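Local coordinates for hypothetical protein TTHA1785 (Thermus thermophilus, PDB 2EPG), which probably joins RNA ends in a GTP- and manganese-dependent reaction, sealing a 3'-phosphate or 2',3'-cyclic phosphate to a 5'-hydroxyl, as a member of the RtcB ligase family, at residues A[147-152]-A[170-175]; A[58-61]-A[65-68]; A[232-237]-A[474-479]; A[44-47]-A[52-55]. All blocks are in the same frame, centred on the assembly; numbering follows the deposited sequence.

Overall arrangement
In chain order contact 4 comes first, then contacts 2, 1 and 3, each closing before the next opens. Contacts 4 and 2 share helix 52-60: contact 4 packs its start against helix 40-48, contact 2 its end against the loop leading to strand 70-73, their centres about 18 Å apart. Contact 1, its centre about 42 Å from that of contact 2, is a surface contact between the loops before helix 153-162 and after helix 164-169. Contact 3 joins helix 228-234 to strand 474-486, more than 230 residues on. None of the touching residues is a predicted site residue; side chains of contacts 3 and 4 come about 9 and 12 Å from those of Ser391 and Gly413, predicted to bind GMP.

Contact 1: A[147-152]-A[170-175]; sequences RDVRFS and RGYGYP
A Schellman motif with Gly171 as its C-prime residue ends helix 164-169, and the chain leaving it turns Tyr172 across to Val149 and Phe151 of the loop before helix 153-162. The two aromatic rings meet as an offset edge-to-face pair, the edge of Phe151 directed at the face of Tyr172, with centroids 5.6 Å apart and planes inclined at 66°. Phe151 CE1 lies 3.9 Å from Tyr172 CE2, while Phe151 CZ stands over the tyrosine face 4.0 Å from Tyr172 CZ. Val149 meets the ring on its CE1 side: its CG1 methyl is 3.9 Å from Tyr172 OH, about as far as from CE1. That methyl extends anti to the valine's own backbone N (chi1 -174°), the branch choice that carries it to the phenol. Segment 147-152 is extended here, so Val149 and Phe151 point to the tyrosine while Arg150 between them points away. Tyr172 is also the centre of an inverse gamma turn, closed by a weak bond of 3.1 Å from Gly173 N to Gly171 O, and its carbonyl O accepts a hydrogen bond from Gln309 NE2 of the long helix 288-321. An alanine in place of Tyr172 is likely to leave the Phe151 edge without the face it rests on and Val149 CG1 without the phenol it packs on, opening a gap between the two loops. His313 meets the tyrosine ring edge-to-face, and Leu167 touches both aromatic side chains.

Contact 2: A[58-61]-A[65-68]; sequences MNVA and GIVE
Ile66 makes a buried apolar contact with Val60 and Ala61 where helix 52-60 gives way to the loop before strand 70-73. The chain doubles back over only three intervening residues, and the isoleucine lays its two methyl ends against the last part of the helix. CD1 does most of the touching: it lies 3.7 Å from Val60 O, 4.0 Å from Val60 CG1 and 4.0 Å from Ala61 CA, meeting backbone as much as side chain. The CG1 branch of Ile66 extends anti to its own backbone N (chi1 -179°), which sends CD1 out to the helix. CG2, placed between the isoleucine's N and carbonyl carbon, takes the next residue along and comes within 3.8 Å of Ala61 O. The Val60 and Ile66 side chains cross at about a right angle, and of the valine methyls it is CG1 that meets Ile66 CD1. Contacts of this kind are van der Waals in nature, and they pair the apolar ends of Ile66 with two carbonyl groups near the helix C-terminus. Ala61 is also tied by a backbone hydrogen bond to Arg31, and Thr62 OG1 bonds to Asn59 O at the same turn. Beyond the pair lies strand 86-90: Phe90 touches Ile66, Ala88 touches Val60, and backbone hydrogen bonds from Gly65 to Asp91 and from Val67 to Ala89 run the loop beside that strand, just ahead of the antiparallel pairing of 70-73 with 86-90.

Contact 3: A[232-237]-A[474-479]; sequences LAFGLF and KKVARL
A classic beta bulge in strand 474-486, where Val476 and Ala477 both face Val393 of the adjoining strand, meets Phe234 at the end of helix 228-234 and Leu236 just past it. In a regular strand consecutive side chains alternate; here the bulge lets Val476 and Ala477 both point toward the segment that ends the helix. Val476 takes the aromatic ring with both its methyls: CG2 lies 4.1 Å from Phe234 CE2 and CG1 lies 4.2 Å from Phe234 CD2, the two side chains crossing at about a right angle. CG1 stands anti to the valine's backbone N (chi1 179°), and it also reaches Leu236 CD1 at 4.3 Å. That same leucine methyl is closer to Ala477 CB, at 4.0 Å, and so sits by both bulge residues. Strand 474-486 pairs antiparallel with both 216-225 and 391-395. Helix 228-234 stops in a Schellman motif: Gly235, with positive phi, donates its N to Leu232 O over 3.1 Å and turns the chain so that Phe234 and Leu236, before and after it, both face the strand. The layer is buried and apolar. Val222 of strand 216-225 touches Leu236 and Ala477, while Val393 and the ring of Tyr374, edge-to-face, meet Phe234. The side chain of Ala477 is about 9 Å from that of Ser391, predicted to bind GMP.

Contact 4: A[44-47]-A[52-55]; sequences KDLE and ASLQ
Leu46 reaches from helix 40-48 to Ser53 and Leu54 in the first turn of helix 52-60. Its CB points at that helix but stays 5.3 Å from Ser53 OG and 5.1 Å from Leu54 CD1, so the contact begins one atom further out. CG comes within 4.3 Å of Ser53 OG, an apolar carbon resting beside the hydroxyl. There the chain forks. Leu46 CD1 remains next to the serine, 4.5 Å from Ser53 OG. Leu46 CD2 takes the other direction and lies 4.4 Å from Leu54 CD2, methyl against methyl; the next carbon back, Leu54 CG, is 4.5 Å from Leu46 CD2. The fork is held at an unusual rotation, with chi2 of 31° well away from a staggered value; with this setting CD1 lies on the serine side and CD2 on that of Leu54. The two helices follow each other through a turn of three residues and lie in the connection between strands 34-37 and 70-73, which pair in parallel. Leu46 packs between the two helices close to their connection; between residues 44-47 and 52-55 the nearest CA atoms are those of Leu46 and Ala52, 7.6 Å apart. Tyr51 of the turn also touches Leu46. Ser53 OG sits between its own backbone N and carbonyl carbon (chi1 60°), on the side facing the leucine. The contact is slight and wholly van der Waals, though all three side chains are buried. Ile76 of strand 76-77 touches both Ser53 and Leu54, and Phe13 from the N-terminal loop packs on Leu54.

Contact 1: A[147-152]-A[170-175]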
loop_
_atom_site.group_PDB
_atom_site.type_symbol
_atom_site.label_atom_id
_atom_site.label_comp_id
_atom_site.label_asym_id
_atom_site.label_seq_id
_atom_site.Cartn_x
_atom_site.Cartn_y
_atom_site.Cartn_z
ATOM N N ARG A 147 -0.603 -5.519 24.299
ATOM C CA ARG A 147 0.633 -5.454 25.075
ATOM C C ARG A 147 1.235 -6.830 25.337
ATOM O O ARG A 147 2.392 -7.087 24.998
ATOM C CB ARG A 147 0.390 -4.746 26.411
ATOM C CG ARG A 147 1.482 -4.991 27.438
ATOM C CD ARG A 147 2.857 -4.620 26.893
ATOM N NE ARG A 147 3.932 -5.093 27.763
ATOM C CZ ARG A 147 5.229 -4.936 27.510
ATOM N NH1 ARG A 147 6.134 -5.403 28.363
ATOM N NH2 ARG A 147 5.621 -4.314 26.407
ATOM N N ASP A 148 0.452 -7.710 25.952
ATOM C CA ASP A 148 0.934 -9.045 26.257
ATOM C C ASP A 148 0.219 -10.135 25.461
ATOM O O ASP A 148 -0.658 -10.844 25.966
ATOM C CB ASP A 148 0.812 -9.317 27.753
ATOM C CG ASP A 148 1.966 -10.140 28.279
ATOM O OD1 ASP A 148 2.178 -11.261 27.757
ATOM O OD2 ASP A 148 2.659 -9.663 29.208
ATOM N N VAL A 149 0.614 -10.241 24.199
ATOM C CA VAL A 149 0.091 -11.225 23.261
ATOM C C VAL A 149 1.359 -11.676 22.549
ATOM O O VAL A 149 2.068 -10.859 21.961
ATOM C CB VAL A 149 -0.867 -10.575 22.237
ATOM C CG1 VAL A 149 -1.506 -11.640 21.371
ATOM C CG2 VAL A 149 -1.924 -9.767 22.961
ATOM N N ARG A 150 1.664 -12.964 22.608
ATOM C CA ARG A 150 2.888 -13.439 21.984
ATOM C C ARG A 150 2.714 -14.764 21.263
ATOM O O ARG A 150 1.900 -15.591 21.655
ATOM C CB ARG A 150 3.980 -13.555 23.052
ATOM C CG ARG A 150 4.226 -12.249 23.801
ATOM C CD ARG A 150 5.002 -12.479 25.087
ATOM N NE ARG A 150 5.095 -11.264 25.898
ATOM C CZ ARG A 150 5.640 -11.210 27.113
ATOM N NH1 ARG A 150 5.680 -10.058 27.776
ATOM N NH2 ARG A 150 6.143 -12.306 27.669
ATOM N N PHE A 151 3.493 -14.952 20.205
ATOM C CA PHE A 151 3.445 -16.167 19.405
ATOM C C PHE A 151 4.798 -16.878 19.420
ATOM O O PHE A 151 5.835 -16.250 19.613
ATOM C CB PHE A 151 3.074 -15.812 17.963
ATOM C CG PHE A 151 1.738 -15.145 17.832
ATOM C CD1 PHE A 151 0.570 -15.899 17.802
ATOM C CD2 PHE A 151 1.643 -13.762 17.785
ATOM C CE1 PHE A 151 -0.671 -15.285 17.728
ATOM C CE2 PHE A 151 0.407 -13.140 17.711
ATOM C CZ PHE A 151 -0.756 -13.908 17.684
ATOM N N SER A 152 4.782 -18.188 19.208
ATOM C CA SER A 152 6.016 -18.962 19.174
ATOM C C SER A 152 6.641 -18.785 17.795
ATOM O O SER A 152 5.974 -18.335 16.856
ATOM C CB SER A 152 5.716 -20.439 19.406
ATOM O OG SER A 152 4.949 -20.958 18.330
ATOM N N ARG A 170 -7.683 -18.050 14.414
ATOM C CA ARG A 170 -7.404 -18.286 15.835
ATOM C C ARG A 170 -8.090 -17.263 16.725
ATOM O O ARG A 170 -7.716 -17.090 17.877
ATOM C CB ARG A 170 -5.901 -18.273 16.144
ATOM C CG ARG A 170 -5.188 -19.617 15.980
ATOM C CD ARG A 170 -4.918 -19.918 14.540
ATOM N NE ARG A 170 -4.342 -21.239 14.302
ATOM C CZ ARG A 170 -4.114 -21.716 13.082
ATOM N NH1 ARG A 170 -3.595 -22.917 12.912
ATOM N NH2 ARG A 170 -4.413 -20.976 12.017
ATOM N N GLY A 171 -9.076 -16.560 16.186
ATOM C CA GLY A 171 -9.801 -15.596 17.001
ATOM C C GLY A 171 -9.380 -14.142 16.966
ATOM O O GLY A 171 -10.028 -13.311 17.583
ATOM N N TYR A 172 -8.315 -13.805 16.254
ATOM C CA TYR A 172 -7.875 -12.406 16.220
ATOM C C TYR A 172 -8.525 -11.633 15.068
ATOM O O TYR A 172 -7.836 -11.010 14.255
ATOM C CB TYR A 172 -6.351 -12.346 16.098
ATOM C CG TYR A 172 -5.632 -12.973 17.260
ATOM C CD1 TYR A 172 -5.380 -12.244 18.420
ATOM C CD2 TYR A 172 -5.213 -14.303 17.206
ATOM C CE1 TYR A 172 -4.721 -12.822 19.502
ATOM C CE2 TYR A 172 -4.558 -14.893 18.279
ATOM C CZ TYR A 172 -4.315 -14.146 19.421
ATOM O OH TYR A 172 -3.666 -14.720 20.484
ATOM N N GLY A 173 -9.852 -11.686 15.006
ATOM C CA GLY A 173 -10.587 -10.995 13.960
ATOM C C GLY A 173 -11.953 -11.619 13.761
ATOM O O GLY A 173 -12.333 -12.515 14.512
ATOM N N TYR A 174 -12.707 -11.120 12.784
ATOM C CA TYR A 174 -14.012 -11.682 12.467
ATOM C C TYR A 174 -13.755 -12.582 11.266
ATOM O O TYR A 174 -12.859 -12.297 10.469
ATOM C CB TYR A 174 -15.014 -10.595 12.069
ATOM C CG TYR A 174 -15.328 -9.592 13.153
ATOM C CD1 TYR A 174 -15.187 -9.917 14.512
ATOM C CD2 TYR A 174 -15.793 -8.321 12.822
ATOM C CE1 TYR A 174 -15.502 -8.992 15.502
ATOM C CE2 TYR A 174 -16.109 -7.400 13.799
ATOM C CZ TYR A 174 -15.965 -7.734 15.131
ATOM O OH TYR A 174 -16.297 -6.796 16.075
ATOM N N PRO A 175 -14.542 -13.667 11.114
ATOM C CA PRO A 175 -14.397 -14.618 10.004
ATOM C C PRO A 175 -14.343 -13.944 8.637
ATOM O O PRO A 175 -13.525 -14.301 7.788
ATOM C CB PRO A 175 -15.630 -15.512 10.150
ATOM C CG PRO A 175 -15.888 -15.494 11.625
ATOM C CD PRO A 175 -15.693 -14.034 11.964
#

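Contact 2: A[58-61]-A[65-68]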
loop_
_atom_site.group_PDB
_atom_site.type_symbol
_atom_site.label_atom_id
_atom_site.label_comp_id
_atom_site.label_asym_id
_atom_site.label_seq_id
_atom_site.Cartn_x
_atom_site.Cartn_y
_atom_site.Cartn_z
HETATM N N MSE A 58 12.844 6.680 -16.296
HETATM C CA MSE A 58 13.482 6.295 -17.553
HETATM C C MSE A 58 14.481 5.154 -17.339
HETATM O O MSE A 58 14.625 4.282 -18.192
HETATM C CB MSE A 58 14.175 7.508 -18.188
HETATM C CG MSE A 58 13.197 8.488 -18.818
HETATM SE SE MSE A 58 13.959 10.259 -19.129
HETATM C CE MSE A 58 14.929 9.853 -20.756
ATOM N N ASN A 59 15.160 5.154 -16.196
ATOM C CA ASN A 59 16.129 4.098 -15.886
ATOM C C ASN A 59 15.393 2.760 -15.738
ATOM O O ASN A 59 15.866 1.720 -16.190
ATOM C CB ASN A 59 16.867 4.416 -14.584
ATOM C CG ASN A 59 17.728 5.670 -14.675
ATOM O OD1 ASN A 59 18.096 6.238 -13.653
ATOM N ND2 ASN A 59 18.064 6.088 -15.879
ATOM N N VAL A 60 14.236 2.800 -15.093
ATOM C CA VAL A 60 13.426 1.604 -14.896
ATOM C C VAL A 60 13.163 0.974 -16.261
ATOM O O VAL A 60 13.271 -0.238 -16.422
ATOM C CB VAL A 60 12.087 1.964 -14.212
ATOM C CG1 VAL A 60 11.151 0.747 -14.193
ATOM C CG2 VAL A 60 12.355 2.459 -12.784
ATOM N N ALA A 61 12.845 1.813 -17.244
ATOM C CA ALA A 61 12.555 1.366 -18.604
ATOM C C ALA A 61 13.726 0.696 -19.326
ATOM O O ALA A 61 13.546 0.164 -20.423
ATOM C CB ALA A 61 12.041 2.552 -19.437
ATOM N N GLY A 65 13.051 -7.406 -20.045
ATOM C CA GLY A 65 11.699 -7.933 -19.944
ATOM C C GLY A 65 10.651 -6.961 -19.429
ATOM O O GLY A 65 9.552 -7.377 -19.047
ATOM N N ILE A 66 10.961 -5.671 -19.391
ATOM C CA ILE A 66 9.953 -4.742 -18.914
ATOM C C ILE A 66 8.825 -4.689 -19.939
ATOM O O ILE A 66 9.069 -4.793 -21.131
ATOM C CB ILE A 66 10.513 -3.329 -18.697
ATOM C CG1 ILE A 66 9.394 -2.424 -18.173
ATOM C CG2 ILE A 66 11.117 -2.780 -19.994
ATOM C CD1 ILE A 66 9.887 -1.293 -17.358
ATOM N N VAL A 67 7.595 -4.555 -19.454
ATOM C CA VAL A 67 6.421 -4.481 -20.318
ATOM C C VAL A 67 6.060 -3.003 -20.485
ATOM O O VAL A 67 6.012 -2.248 -19.507
ATOM C CB VAL A 67 5.228 -5.261 -19.694
ATOM C CG1 VAL A 67 3.977 -5.173 -20.595
ATOM C CG2 VAL A 67 5.628 -6.733 -19.476
ATOM N N GLU A 68 5.832 -2.582 -21.724
ATOM C CA GLU A 68 5.490 -1.193 -21.989
ATOM C C GLU A 68 4.103 -0.843 -21.442
ATOM O O GLU A 68 3.145 -1.593 -21.637
ATOM C CB GLU A 68 5.526 -0.923 -23.500
ATOM C CG GLU A 68 5.374 0.544 -23.870
ATOM C CD GLU A 68 5.796 0.808 -25.310
ATOM O OE1 GLU A 68 5.004 0.509 -26.234
ATOM O OE2 GLU A 68 6.930 1.293 -25.517
#

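Contact 3: A[232-237]-A[474-479]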
loop_
_atom_site.group_PDB
_atom_site.type_symbol
_atom_site.label_atom_id
_atom_site.label_comp_id
_atom_site.label_asym_id
_atom_site.label_seq_id
_atom_site.Cartn_x
_atom_site.Cartn_y
_atom_site.Cartn_z
ATOM N N LEU A 232 -22.321 3.574 -1.251
ATOM C CA LEU A 232 -23.314 2.610 -0.789
ATOM C C LEU A 232 -22.728 1.206 -0.848
ATOM O O LEU A 232 -22.832 0.435 0.108
ATOM C CB LEU A 232 -24.566 2.645 -1.675
ATOM C CG LEU A 232 -25.579 1.544 -1.334
ATOM C CD1 LEU A 232 -26.221 1.869 0.021
ATOM C CD2 LEU A 232 -26.648 1.432 -2.426
ATOM N N ALA A 233 -22.123 0.874 -1.986
ATOM C CA ALA A 233 -21.516 -0.430 -2.163
ATOM C C ALA A 233 -20.400 -0.683 -1.145
ATOM O O ALA A 233 -20.263 -1.797 -0.661
ATOM C CB ALA A 233 -20.972 -0.568 -3.591
ATOM N N PHE A 234 -19.608 0.342 -0.821
ATOM C CA PHE A 234 -18.506 0.191 0.146
ATOM C C PHE A 234 -18.997 0.336 1.584
ATOM O O PHE A 234 -18.212 0.184 2.522
ATOM C CB PHE A 234 -17.403 1.253 -0.058
ATOM C CG PHE A 234 -16.583 1.078 -1.308
ATOM C CD1 PHE A 234 -16.711 -0.064 -2.105
ATOM C CD2 PHE A 234 -15.691 2.077 -1.702
ATOM C CE1 PHE A 234 -15.977 -0.208 -3.279
ATOM C CE2 PHE A 234 -14.947 1.950 -2.875
ATOM C CZ PHE A 234 -15.088 0.805 -3.671
ATOM N N GLY A 235 -20.275 0.666 1.758
ATOM C CA GLY A 235 -20.809 0.827 3.100
ATOM C C GLY A 235 -20.321 2.095 3.784
ATOM O O GLY A 235 -20.052 2.093 4.989
ATOM N N LEU A 236 -20.182 3.173 3.017
ATOM C CA LEU A 236 -19.731 4.453 3.553
ATOM C C LEU A 236 -20.871 5.479 3.570
ATOM O O LEU A 236 -21.717 5.483 2.680
ATOM C CB LEU A 236 -18.589 5.009 2.691
ATOM C CG LEU A 236 -17.195 4.405 2.852
ATOM C CD1 LEU A 236 -16.244 4.961 1.777
ATOM C CD2 LEU A 236 -16.676 4.739 4.267
ATOM N N PHE A 237 -20.900 6.330 4.591
ATOM C CA PHE A 237 -21.901 7.398 4.683
ATOM C C PHE A 237 -21.319 8.581 5.460
ATOM O O PHE A 237 -20.462 8.409 6.322
ATOM C CB PHE A 237 -23.219 6.903 5.318
ATOM C CG PHE A 237 -23.097 6.457 6.750
ATOM C CD1 PHE A 237 -23.308 7.356 7.793
ATOM C CD2 PHE A 237 -22.819 5.129 7.053
ATOM C CE1 PHE A 237 -23.252 6.939 9.124
ATOM C CE2 PHE A 237 -22.759 4.698 8.379
ATOM C CZ PHE A 237 -22.976 5.607 9.417
ATOM N N LYS A 474 -11.620 6.743 -9.313
ATOM C CA LYS A 474 -12.827 7.502 -9.073
ATOM C C LYS A 474 -12.962 7.872 -7.592
ATOM O O LYS A 474 -12.844 7.007 -6.720
ATOM C CB LYS A 474 -14.044 6.688 -9.503
ATOM C CG LYS A 474 -15.369 7.348 -9.141
ATOM C CD LYS A 474 -16.552 6.428 -9.411
ATOM C CE LYS A 474 -16.791 6.242 -10.888
ATOM N NZ LYS A 474 -18.021 5.429 -11.134
ATOM N N LYS A 475 -13.200 9.154 -7.316
ATOM C CA LYS A 475 -13.373 9.619 -5.942
ATOM C C LYS A 475 -14.648 9.084 -5.341
ATOM O O LYS A 475 -15.705 9.148 -5.957
ATOM C CB LYS A 475 -13.415 11.141 -5.879
ATOM C CG LYS A 475 -12.067 11.778 -6.091
ATOM C CD LYS A 475 -12.163 13.291 -6.133
ATOM C CE LYS A 475 -12.635 13.863 -4.822
ATOM N NZ LYS A 475 -12.710 15.367 -4.908
ATOM N N VAL A 476 -14.545 8.552 -4.128
ATOM C CA VAL A 476 -15.710 8.021 -3.449
ATOM C C VAL A 476 -16.000 8.804 -2.184
ATOM O O VAL A 476 -17.128 9.238 -1.970
ATOM C CB VAL A 476 -15.527 6.538 -3.096
ATOM C CG1 VAL A 476 -16.771 6.030 -2.367
ATOM C CG2 VAL A 476 -15.250 5.740 -4.373
ATOM N N ALA A 477 -14.991 8.991 -1.337
ATOM C CA ALA A 477 -15.211 9.747 -0.104
ATOM C C ALA A 477 -13.948 10.350 0.458
ATOM O O ALA A 477 -12.841 10.006 0.040
ATOM C CB ALA A 477 -15.881 8.854 0.960
ATOM N N ARG A 478 -14.129 11.270 1.404
ATOM C CA ARG A 478 -13.019 11.923 2.074
ATOM C C ARG A 478 -13.217 11.706 3.556
ATOM O O ARG A 478 -14.344 11.755 4.048
ATOM C CB ARG A 478 -12.961 13.424 1.775
ATOM C CG ARG A 478 -11.730 14.072 2.389
ATOM C CD ARG A 478 -11.588 15.534 1.986
ATOM N NE ARG A 478 -12.609 16.377 2.597
ATOM C CZ ARG A 478 -12.880 17.613 2.200
ATOM N NH1 ARG A 478 -13.820 18.320 2.808
ATOM N NH2 ARG A 478 -12.217 18.134 1.178
ATOM N N LEU A 479 -12.106 11.482 4.252
ATOM C CA LEU A 479 -12.081 11.195 5.675
ATOM C C LEU A 479 -11.270 12.244 6.446
ATOM O O LEU A 479 -10.150 12.578 6.058
ATOM C CB LEU A 479 -11.438 9.814 5.896
ATOM C CG LEU A 479 -12.121 8.483 5.544
ATOM C CD1 LEU A 479 -13.331 8.675 4.676
ATOM C CD2 LEU A 479 -11.091 7.549 4.907
#

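Contact 4: A[44-47]-A[52-55]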
loop_
_atom_site.group_PDB
_atom_site.type_symbol
_atom_site.label_atom_id
_atom_site.label_comp_id
_atom_site.label_asym_id
_atom_site.label_seq_id
_atom_site.Cartn_x
_atom_site.Cartn_y
_atom_site.Cartn_z
ATOM N N LYS A 44 4.834 21.370 -12.981
ATOM C CA LYS A 44 5.624 22.522 -12.566
ATOM C C LYS A 44 6.512 22.101 -11.409
ATOM O O LYS A 44 7.645 22.557 -11.277
ATOM C CB LYS A 44 4.703 23.670 -12.129
ATOM C CG LYS A 44 5.386 25.034 -12.074
ATOM C CD LYS A 44 4.426 26.131 -11.619
ATOM C CE LYS A 44 5.046 27.532 -11.751
ATOM N NZ LYS A 44 6.254 27.770 -10.894
ATOM N N ASP A 45 5.986 21.209 -10.582
ATOM C CA ASP A 45 6.716 20.719 -9.427
ATOM C C ASP A 45 7.900 19.849 -9.861
ATOM O O ASP A 45 9.003 19.969 -9.325
ATOM C CB ASP A 45 5.769 19.916 -8.538
ATOM C CG ASP A 45 6.216 19.883 -7.095
ATOM O OD1 ASP A 45 7.377 19.492 -6.838
ATOM O OD2 ASP A 45 5.402 20.247 -6.220
ATOM N N LEU A 46 7.662 18.976 -10.834
ATOM C CA LEU A 46 8.703 18.090 -11.356
ATOM C C LEU A 46 9.761 18.885 -12.112
ATOM O O LEU A 46 10.955 18.600 -12.022
ATOM C CB LEU A 46 8.084 17.053 -12.293
ATOM C CG LEU A 46 7.573 15.720 -11.735
ATOM C CD1 LEU A 46 7.067 15.855 -10.305
ATOM C CD2 LEU A 46 6.480 15.221 -12.668
ATOM N N GLU A 47 9.304 19.882 -12.859
ATOM C CA GLU A 47 10.185 20.738 -13.646
ATOM C C GLU A 47 11.202 21.441 -12.745
ATOM O O GLU A 47 12.378 21.556 -13.084
ATOM C CB GLU A 47 9.336 21.763 -14.409
ATOM C CG GLU A 47 10.080 22.597 -15.431
ATOM C CD GLU A 47 11.014 23.595 -14.791
ATOM O OE1 GLU A 47 10.569 24.306 -13.857
ATOM O OE2 GLU A 47 12.185 23.674 -15.224
ATOM N N ALA A 52 14.160 14.909 -11.923
ATOM C CA ALA A 52 14.942 13.815 -11.363
ATOM C C ALA A 52 14.175 12.491 -11.270
ATOM O O ALA A 52 14.659 11.444 -11.714
ATOM C CB ALA A 52 15.458 14.215 -9.992
ATOM N N SER A 53 12.981 12.532 -10.693
ATOM C CA SER A 53 12.200 11.315 -10.553
ATOM C C SER A 53 11.873 10.707 -11.914
ATOM O O SER A 53 11.766 9.489 -12.049
ATOM C CB SER A 53 10.919 11.597 -9.756
ATOM O OG SER A 53 10.106 12.562 -10.400
ATOM N N LEU A 54 11.721 11.550 -12.930
ATOM C CA LEU A 54 11.424 11.044 -14.268
ATOM C C LEU A 54 12.635 10.321 -14.853
ATOM O O LEU A 54 12.488 9.317 -15.557
ATOM C CB LEU A 54 10.990 12.175 -15.199
ATOM C CG LEU A 54 9.692 12.910 -14.857
ATOM C CD1 LEU A 54 9.352 13.860 -15.999
ATOM C CD2 LEU A 54 8.561 11.922 -14.648
ATOM N N GLN A 55 13.830 10.834 -14.568
ATOM C CA GLN A 55 15.055 10.196 -15.048
ATOM C C GLN A 55 15.092 8.795 -14.438
ATOM O O GLN A 55 15.512 7.843 -15.090
ATOM C CB GLN A 55 16.296 10.991 -14.619
ATOM C CG GLN A 55 17.633 10.244 -14.811
ATOM C CD GLN A 55 18.039 10.061 -16.275
ATOM O OE1 GLN A 55 18.419 11.020 -16.953
ATOM N NE2 GLN A 55 17.963 8.826 -16.764
#